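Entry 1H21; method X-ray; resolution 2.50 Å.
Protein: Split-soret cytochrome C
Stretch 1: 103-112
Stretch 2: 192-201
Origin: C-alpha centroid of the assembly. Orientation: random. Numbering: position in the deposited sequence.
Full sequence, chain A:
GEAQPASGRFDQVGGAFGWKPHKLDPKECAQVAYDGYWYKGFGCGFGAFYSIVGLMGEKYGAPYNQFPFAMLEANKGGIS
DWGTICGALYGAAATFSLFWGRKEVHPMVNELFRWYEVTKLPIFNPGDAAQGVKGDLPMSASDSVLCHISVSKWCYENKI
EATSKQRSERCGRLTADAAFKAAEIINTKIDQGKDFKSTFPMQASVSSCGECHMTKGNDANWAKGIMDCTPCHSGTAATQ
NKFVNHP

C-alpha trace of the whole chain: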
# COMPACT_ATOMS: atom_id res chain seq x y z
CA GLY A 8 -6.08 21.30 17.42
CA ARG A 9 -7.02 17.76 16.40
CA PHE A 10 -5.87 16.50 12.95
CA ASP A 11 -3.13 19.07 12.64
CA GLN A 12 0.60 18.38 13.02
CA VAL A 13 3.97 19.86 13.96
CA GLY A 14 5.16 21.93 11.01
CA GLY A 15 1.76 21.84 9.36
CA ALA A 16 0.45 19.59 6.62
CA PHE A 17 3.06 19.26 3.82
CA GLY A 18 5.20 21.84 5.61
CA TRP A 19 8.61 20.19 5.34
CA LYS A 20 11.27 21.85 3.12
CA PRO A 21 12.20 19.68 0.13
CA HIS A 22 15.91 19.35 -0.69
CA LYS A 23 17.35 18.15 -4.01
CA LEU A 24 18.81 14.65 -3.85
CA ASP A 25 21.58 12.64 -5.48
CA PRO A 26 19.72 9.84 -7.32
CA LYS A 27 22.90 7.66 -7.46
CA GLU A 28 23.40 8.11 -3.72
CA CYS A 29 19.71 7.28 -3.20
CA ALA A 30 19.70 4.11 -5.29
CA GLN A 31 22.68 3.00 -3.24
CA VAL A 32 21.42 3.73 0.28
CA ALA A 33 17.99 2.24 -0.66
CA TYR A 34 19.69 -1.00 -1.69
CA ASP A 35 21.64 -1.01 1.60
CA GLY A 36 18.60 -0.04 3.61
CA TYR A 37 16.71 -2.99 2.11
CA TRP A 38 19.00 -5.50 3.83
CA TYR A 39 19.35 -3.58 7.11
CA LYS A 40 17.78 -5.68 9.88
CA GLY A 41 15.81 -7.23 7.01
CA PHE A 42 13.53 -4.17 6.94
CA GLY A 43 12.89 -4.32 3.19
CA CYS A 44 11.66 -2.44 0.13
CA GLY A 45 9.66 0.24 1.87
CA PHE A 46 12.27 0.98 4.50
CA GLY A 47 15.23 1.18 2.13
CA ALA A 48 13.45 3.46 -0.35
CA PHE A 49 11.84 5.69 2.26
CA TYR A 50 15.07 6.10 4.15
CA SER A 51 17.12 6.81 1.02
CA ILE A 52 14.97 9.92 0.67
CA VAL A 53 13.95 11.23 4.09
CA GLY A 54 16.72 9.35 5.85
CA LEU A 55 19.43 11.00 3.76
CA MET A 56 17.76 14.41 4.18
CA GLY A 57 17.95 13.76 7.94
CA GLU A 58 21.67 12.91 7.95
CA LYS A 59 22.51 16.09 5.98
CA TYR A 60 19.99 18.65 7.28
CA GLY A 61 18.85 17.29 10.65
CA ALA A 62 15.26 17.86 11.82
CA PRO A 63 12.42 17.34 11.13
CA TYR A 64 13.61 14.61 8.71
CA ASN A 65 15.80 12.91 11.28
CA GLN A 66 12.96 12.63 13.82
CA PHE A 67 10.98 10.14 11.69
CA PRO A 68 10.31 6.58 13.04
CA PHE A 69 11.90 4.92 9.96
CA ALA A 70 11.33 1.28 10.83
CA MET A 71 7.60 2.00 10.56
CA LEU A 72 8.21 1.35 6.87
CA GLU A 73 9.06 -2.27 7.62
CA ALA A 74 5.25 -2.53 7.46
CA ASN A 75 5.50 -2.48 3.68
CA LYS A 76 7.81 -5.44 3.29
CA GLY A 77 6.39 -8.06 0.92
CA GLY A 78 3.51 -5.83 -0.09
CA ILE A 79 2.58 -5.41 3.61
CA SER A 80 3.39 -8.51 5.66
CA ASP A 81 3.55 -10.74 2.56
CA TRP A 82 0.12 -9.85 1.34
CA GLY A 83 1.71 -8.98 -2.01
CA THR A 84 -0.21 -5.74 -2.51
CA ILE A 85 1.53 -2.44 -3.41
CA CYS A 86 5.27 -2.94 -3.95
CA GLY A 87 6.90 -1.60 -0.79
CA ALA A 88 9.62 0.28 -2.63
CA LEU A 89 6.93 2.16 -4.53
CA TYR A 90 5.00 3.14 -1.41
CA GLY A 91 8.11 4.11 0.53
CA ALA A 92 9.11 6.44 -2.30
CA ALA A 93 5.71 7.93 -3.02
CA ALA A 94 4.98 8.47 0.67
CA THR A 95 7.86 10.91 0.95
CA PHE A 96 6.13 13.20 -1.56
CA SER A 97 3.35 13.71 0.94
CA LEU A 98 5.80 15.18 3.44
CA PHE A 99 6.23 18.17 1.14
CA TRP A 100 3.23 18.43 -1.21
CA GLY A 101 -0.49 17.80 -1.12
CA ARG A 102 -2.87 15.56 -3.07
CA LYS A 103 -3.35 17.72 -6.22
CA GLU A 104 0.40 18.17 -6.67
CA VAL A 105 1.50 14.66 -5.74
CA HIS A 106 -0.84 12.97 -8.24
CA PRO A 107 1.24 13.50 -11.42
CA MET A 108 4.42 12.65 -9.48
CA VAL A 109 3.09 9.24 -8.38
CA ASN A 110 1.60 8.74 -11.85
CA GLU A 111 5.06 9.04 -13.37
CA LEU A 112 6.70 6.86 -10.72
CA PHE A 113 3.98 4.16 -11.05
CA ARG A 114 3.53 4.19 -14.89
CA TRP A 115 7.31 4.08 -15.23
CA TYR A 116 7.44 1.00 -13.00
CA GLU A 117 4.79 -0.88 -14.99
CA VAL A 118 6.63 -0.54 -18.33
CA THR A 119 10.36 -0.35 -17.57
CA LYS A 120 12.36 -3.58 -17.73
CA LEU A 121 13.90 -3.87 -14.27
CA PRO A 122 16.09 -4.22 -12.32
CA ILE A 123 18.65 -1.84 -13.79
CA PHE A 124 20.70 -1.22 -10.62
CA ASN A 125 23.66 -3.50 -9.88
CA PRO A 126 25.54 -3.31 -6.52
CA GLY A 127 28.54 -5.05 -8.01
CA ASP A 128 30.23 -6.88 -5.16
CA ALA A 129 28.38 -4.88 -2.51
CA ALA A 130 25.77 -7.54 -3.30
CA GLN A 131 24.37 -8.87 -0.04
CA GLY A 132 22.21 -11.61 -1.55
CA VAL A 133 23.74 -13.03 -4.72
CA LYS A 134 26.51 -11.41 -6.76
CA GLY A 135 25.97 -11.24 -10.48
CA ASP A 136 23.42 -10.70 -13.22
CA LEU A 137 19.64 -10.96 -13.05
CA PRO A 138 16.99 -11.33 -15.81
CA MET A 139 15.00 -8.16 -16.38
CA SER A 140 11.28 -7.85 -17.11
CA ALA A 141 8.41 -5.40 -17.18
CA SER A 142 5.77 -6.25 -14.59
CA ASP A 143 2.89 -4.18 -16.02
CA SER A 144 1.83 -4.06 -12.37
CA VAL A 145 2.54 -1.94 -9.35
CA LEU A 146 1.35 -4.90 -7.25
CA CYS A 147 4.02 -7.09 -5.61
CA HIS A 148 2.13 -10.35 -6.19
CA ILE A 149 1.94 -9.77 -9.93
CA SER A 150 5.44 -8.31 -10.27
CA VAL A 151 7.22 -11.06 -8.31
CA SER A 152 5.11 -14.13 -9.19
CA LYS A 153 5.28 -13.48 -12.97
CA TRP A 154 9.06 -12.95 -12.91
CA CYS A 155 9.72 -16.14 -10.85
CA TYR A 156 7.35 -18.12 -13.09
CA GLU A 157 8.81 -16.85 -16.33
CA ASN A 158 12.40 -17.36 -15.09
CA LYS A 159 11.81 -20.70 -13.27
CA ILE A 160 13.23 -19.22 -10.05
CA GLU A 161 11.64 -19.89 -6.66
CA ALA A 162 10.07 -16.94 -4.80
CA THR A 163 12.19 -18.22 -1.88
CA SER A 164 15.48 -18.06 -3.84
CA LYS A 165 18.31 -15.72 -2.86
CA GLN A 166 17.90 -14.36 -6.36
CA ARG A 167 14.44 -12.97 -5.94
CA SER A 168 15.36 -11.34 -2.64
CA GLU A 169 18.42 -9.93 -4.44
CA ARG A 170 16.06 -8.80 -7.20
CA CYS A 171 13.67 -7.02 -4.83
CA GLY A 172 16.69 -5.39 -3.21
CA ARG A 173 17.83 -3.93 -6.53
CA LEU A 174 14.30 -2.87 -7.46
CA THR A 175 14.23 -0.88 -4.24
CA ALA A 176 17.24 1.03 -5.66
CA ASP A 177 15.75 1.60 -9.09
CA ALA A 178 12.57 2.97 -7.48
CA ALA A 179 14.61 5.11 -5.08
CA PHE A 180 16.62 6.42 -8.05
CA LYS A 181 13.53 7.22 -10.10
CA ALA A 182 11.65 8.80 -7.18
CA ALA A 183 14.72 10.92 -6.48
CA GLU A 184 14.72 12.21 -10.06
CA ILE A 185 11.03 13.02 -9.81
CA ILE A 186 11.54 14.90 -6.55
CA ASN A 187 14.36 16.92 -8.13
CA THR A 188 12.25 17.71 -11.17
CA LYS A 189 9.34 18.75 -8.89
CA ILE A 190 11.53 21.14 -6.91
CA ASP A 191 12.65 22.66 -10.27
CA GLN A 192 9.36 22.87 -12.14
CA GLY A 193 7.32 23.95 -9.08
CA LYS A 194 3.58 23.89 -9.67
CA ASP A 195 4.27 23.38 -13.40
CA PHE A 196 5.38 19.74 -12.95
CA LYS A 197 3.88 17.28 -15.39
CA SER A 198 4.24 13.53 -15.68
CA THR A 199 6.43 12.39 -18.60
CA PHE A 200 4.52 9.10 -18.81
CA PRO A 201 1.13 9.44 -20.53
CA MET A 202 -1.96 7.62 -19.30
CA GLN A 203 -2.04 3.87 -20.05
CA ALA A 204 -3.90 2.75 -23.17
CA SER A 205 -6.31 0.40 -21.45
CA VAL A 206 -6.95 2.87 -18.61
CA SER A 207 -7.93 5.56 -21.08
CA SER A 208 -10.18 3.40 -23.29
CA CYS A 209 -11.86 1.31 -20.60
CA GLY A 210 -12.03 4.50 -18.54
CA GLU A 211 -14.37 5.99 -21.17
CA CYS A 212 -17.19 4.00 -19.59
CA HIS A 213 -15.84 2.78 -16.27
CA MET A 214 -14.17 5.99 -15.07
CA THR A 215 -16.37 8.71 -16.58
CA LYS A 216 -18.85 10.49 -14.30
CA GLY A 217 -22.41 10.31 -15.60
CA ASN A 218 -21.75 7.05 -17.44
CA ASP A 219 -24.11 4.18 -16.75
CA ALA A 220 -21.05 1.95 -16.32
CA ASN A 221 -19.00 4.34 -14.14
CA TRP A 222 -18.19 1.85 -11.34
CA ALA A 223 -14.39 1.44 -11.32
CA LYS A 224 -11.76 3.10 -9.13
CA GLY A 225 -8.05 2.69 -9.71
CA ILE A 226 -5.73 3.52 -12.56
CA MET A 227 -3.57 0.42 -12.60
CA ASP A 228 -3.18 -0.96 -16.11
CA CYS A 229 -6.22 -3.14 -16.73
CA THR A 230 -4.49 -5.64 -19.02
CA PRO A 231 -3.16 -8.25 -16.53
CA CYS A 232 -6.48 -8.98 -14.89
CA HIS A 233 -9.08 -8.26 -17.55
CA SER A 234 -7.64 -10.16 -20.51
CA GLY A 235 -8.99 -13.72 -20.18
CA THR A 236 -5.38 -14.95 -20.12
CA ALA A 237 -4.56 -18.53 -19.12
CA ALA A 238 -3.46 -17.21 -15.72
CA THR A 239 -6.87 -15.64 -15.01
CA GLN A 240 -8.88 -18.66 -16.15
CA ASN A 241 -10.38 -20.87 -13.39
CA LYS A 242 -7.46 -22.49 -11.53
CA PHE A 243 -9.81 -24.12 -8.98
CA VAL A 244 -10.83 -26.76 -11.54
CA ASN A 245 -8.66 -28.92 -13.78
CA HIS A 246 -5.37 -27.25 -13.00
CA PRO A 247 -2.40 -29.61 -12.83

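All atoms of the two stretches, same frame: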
# COMPACT_ATOMS: atom_id res chain seq x y z
N LYS A 103 -3.36 17.22 -4.84
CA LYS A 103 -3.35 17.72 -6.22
C LYS A 103 -1.97 17.70 -6.89
O LYS A 103 -1.83 17.31 -8.06
CB LYS A 103 -3.90 19.15 -6.30
CG LYS A 103 -5.43 19.26 -6.27
N GLU A 104 -0.95 18.13 -6.15
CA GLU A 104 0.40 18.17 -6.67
C GLU A 104 1.12 16.84 -6.73
O GLU A 104 1.96 16.64 -7.61
CB GLU A 104 1.26 19.15 -5.87
CG GLU A 104 1.02 20.63 -6.15
CD GLU A 104 2.01 21.52 -5.42
OE1 GLU A 104 1.72 21.91 -4.26
OE2 GLU A 104 3.08 21.82 -5.99
N VAL A 105 0.85 15.96 -5.77
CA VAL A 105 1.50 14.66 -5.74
C VAL A 105 1.01 13.69 -6.83
O VAL A 105 1.78 12.88 -7.35
CB VAL A 105 1.42 14.03 -4.33
CG1 VAL A 105 2.08 12.65 -4.32
CG2 VAL A 105 2.11 14.94 -3.32
N HIS A 106 -0.25 13.84 -7.23
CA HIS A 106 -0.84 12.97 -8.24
C HIS A 106 0.04 12.73 -9.48
O HIS A 106 0.40 11.59 -9.76
CB HIS A 106 -2.23 13.47 -8.66
CG HIS A 106 -3.02 12.45 -9.44
ND1 HIS A 106 -2.94 11.10 -9.19
CD2 HIS A 106 -3.92 12.60 -10.44
CE1 HIS A 106 -3.76 10.45 -9.99
NE2 HIS A 106 -4.37 11.34 -10.76
N PRO A 107 0.42 13.78 -10.23
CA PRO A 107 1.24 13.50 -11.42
C PRO A 107 2.60 12.91 -11.08
O PRO A 107 3.15 12.16 -11.89
CB PRO A 107 1.34 14.87 -12.10
CG PRO A 107 1.27 15.84 -10.96
CD PRO A 107 0.15 15.24 -10.13
N MET A 108 3.12 13.20 -9.89
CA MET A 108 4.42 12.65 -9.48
C MET A 108 4.32 11.12 -9.30
O MET A 108 5.15 10.38 -9.79
CB MET A 108 4.89 13.30 -8.16
CG MET A 108 5.06 14.83 -8.21
SD MET A 108 5.63 15.51 -6.60
CE MET A 108 7.18 14.70 -6.42
N VAL A 109 3.29 10.67 -8.59
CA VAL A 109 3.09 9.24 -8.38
C VAL A 109 2.70 8.57 -9.71
O VAL A 109 3.07 7.41 -9.95
CB VAL A 109 1.99 9.01 -7.32
CG1 VAL A 109 1.60 7.53 -7.23
CG2 VAL A 109 2.46 9.53 -5.98
N ASN A 110 2.00 9.30 -10.57
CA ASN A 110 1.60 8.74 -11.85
C ASN A 110 2.83 8.39 -12.67
O ASN A 110 2.88 7.35 -13.32
CB ASN A 110 0.73 9.71 -12.64
CG ASN A 110 -0.72 9.73 -12.16
OD1 ASN A 110 -1.13 8.89 -11.36
ND2 ASN A 110 -1.49 10.68 -12.66
N GLU A 111 3.83 9.27 -12.63
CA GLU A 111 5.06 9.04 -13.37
C GLU A 111 5.84 7.88 -12.75
O GLU A 111 6.31 6.98 -13.45
CB GLU A 111 5.93 10.31 -13.41
CG GLU A 111 7.40 10.02 -13.68
CD GLU A 111 8.09 11.05 -14.52
OE1 GLU A 111 7.42 11.97 -15.04
OE2 GLU A 111 9.33 10.92 -14.68
N LEU A 112 5.99 7.91 -11.43
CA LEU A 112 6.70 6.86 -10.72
C LEU A 112 6.05 5.49 -10.98
O LEU A 112 6.75 4.55 -11.38
CB LEU A 112 6.71 7.17 -9.23
CG LEU A 112 7.41 6.17 -8.34
CD1 LEU A 112 8.86 6.00 -8.80
CD2 LEU A 112 7.31 6.66 -6.89
N GLN A 192 10.54 22.40 -11.42
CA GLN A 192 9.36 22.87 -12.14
C GLN A 192 8.20 23.41 -11.29
O GLN A 192 7.16 23.76 -11.84
CB GLN A 192 8.87 21.81 -13.10
CG GLN A 192 9.90 21.39 -14.12
CD GLN A 192 9.45 20.21 -14.98
OE1 GLN A 192 8.37 19.60 -14.76
NE2 GLN A 192 10.27 19.86 -15.97
N GLY A 193 8.36 23.44 -9.97
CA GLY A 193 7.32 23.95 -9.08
C GLY A 193 5.92 23.45 -9.33
O GLY A 193 5.71 22.24 -9.43
N LYS A 194 4.94 24.34 -9.40
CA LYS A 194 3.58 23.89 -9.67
C LYS A 194 3.35 23.60 -11.15
O LYS A 194 2.24 23.31 -11.55
CB LYS A 194 2.56 24.91 -9.16
CG LYS A 194 2.60 25.10 -7.66
CD LYS A 194 1.43 25.89 -7.15
CE LYS A 194 1.55 26.06 -5.66
NZ LYS A 194 0.42 26.86 -5.13
N ASP A 195 4.40 23.67 -11.96
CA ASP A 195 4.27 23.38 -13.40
C ASP A 195 4.51 21.91 -13.76
O ASP A 195 4.23 21.48 -14.90
CB ASP A 195 5.26 24.24 -14.20
CG ASP A 195 4.85 25.69 -14.27
OD1 ASP A 195 3.69 25.98 -14.63
OD2 ASP A 195 5.72 26.55 -14.02
N PHE A 196 5.06 21.16 -12.80
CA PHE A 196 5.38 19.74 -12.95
C PHE A 196 4.32 18.94 -13.70
O PHE A 196 3.11 19.07 -13.44
CB PHE A 196 5.61 19.11 -11.58
CG PHE A 196 6.02 17.67 -11.65
CD1 PHE A 196 7.37 17.32 -11.56
CD2 PHE A 196 5.07 16.65 -11.80
CE1 PHE A 196 7.77 15.98 -11.62
CE2 PHE A 196 5.45 15.30 -11.86
CZ PHE A 196 6.81 14.97 -11.78
N LYS A 197 4.77 18.11 -14.61
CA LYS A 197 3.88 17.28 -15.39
C LYS A 197 4.53 15.91 -15.51
O LYS A 197 5.76 15.79 -15.49
CB LYS A 197 3.64 17.89 -16.79
CG LYS A 197 2.64 19.07 -16.83
N SER A 198 3.72 14.87 -15.55
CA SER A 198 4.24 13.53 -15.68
C SER A 198 4.73 13.33 -17.13
O SER A 198 4.09 13.76 -18.09
CB SER A 198 3.13 12.51 -15.36
OG SER A 198 3.57 11.18 -15.57
N THR A 199 5.87 12.66 -17.28
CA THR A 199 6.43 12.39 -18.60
C THR A 199 5.86 11.09 -19.18
O THR A 199 6.15 10.73 -20.32
CB THR A 199 7.95 12.29 -18.53
OG1 THR A 199 8.29 11.21 -17.66
CG2 THR A 199 8.53 13.56 -17.98
N PHE A 200 5.14 10.33 -18.36
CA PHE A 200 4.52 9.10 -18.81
C PHE A 200 3.03 9.31 -18.99
O PHE A 200 2.29 9.53 -18.02
CB PHE A 200 4.76 7.97 -17.82
CG PHE A 200 6.08 7.31 -17.97
CD1 PHE A 200 7.22 7.89 -17.46
CD2 PHE A 200 6.18 6.06 -18.58
CE1 PHE A 200 8.45 7.23 -17.53
CE2 PHE A 200 7.40 5.40 -18.66
CZ PHE A 200 8.54 5.99 -18.13
N PRO A 201 2.55 9.25 -20.23
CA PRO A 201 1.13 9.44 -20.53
C PRO A 201 0.25 8.37 -19.89
O PRO A 201 0.75 7.35 -19.38
CB PRO A 201 1.11 9.35 -22.06
CG PRO A 201 2.26 8.40 -22.37
CD PRO A 201 3.32 8.88 -21.44

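The best-defined polar link between the helix 103-112 and the irregular segment 192-201 centres on one carboxylate. Thr199 N donates to Glu111 OE1 over 2.8 Å with an N-H...acceptor angle of 171°, so the bond is short and nearly linear. The same oxygen accepts a second, weak hydrogen bond from Thr199 OG1, at 2.9 Å from Glu111 OE1. The p rotamer of Thr199 (chi1 61°) places its hydroxyl beside its own backbone nitrogen, which lets both donors converge on one acceptor. Glu111 OE2 is hydrogen-bonded elsewhere in the structure, so neither carboxylate oxygen is left unsatisfied although the residue is buried.

Reach explains why glutamate suits this position. Its CA-to-CB bond points sideways to the loop, and the side chain, with chi1 at 158° and chi2 off the standard wells at 144°, brings its end nearer. Glu111 also has the largest area covered by the opposing stretch, 100 Å² of the 463 Å² buried by both sides together. The loop passes close here: the CA atoms of Glu111 and Ser198 are 5.1 Å apart, against 7.2 Å for those of Glu104 and Lys194.

Ser198 points toward the helix, and its small side chain fits this close approach. Its CB lies 3.5 Å from Pro107 O, and its OG lies 3.3 Å from Glu111 CB. Within its own segment Ser198 OG donates to Phe200 O at 3.2 Å, so the hydroxyl is satisfied while it packs against the helix.

Phe196 supplies the main apolar contact, with 75 Å² covered. Its CA-to-CB bond points toward the helix, and the t rotamer (chi1 -176°) carries the ring to Pro107 and Met108. Met108 CG sits over one face, 4.0 Å from the ring centroid and 24° off the normal, a CH-pi arrangement; its closest ring atom is Phe196 CE2, at 3.7 Å. Although the CA-to-CB bond of Met108 points away from the loop, the ring lies so close to the helix, with Phe196 CE2 3.7 Å from Met108 CA, that the m rotamer (chi1 -59°) is enough to set CG over its face. Pro107 meets the ring edge, with its C atom 3.8 Å from Phe196 CE2, while Pro107 CG packs 4.0 Å from Phe196 CD2. Proline has no amide hydrogen to donate to the preceding turn, and the helix is kinked at this residue.

Two further contacts extend the interface. Phe200 points toward the helix, its CD1 4.2 Å from Glu111 O. At the other end Glu104 OE2 approaches Lys194 CG at 3.7 Å, a contact with the aliphatic part of the lysine.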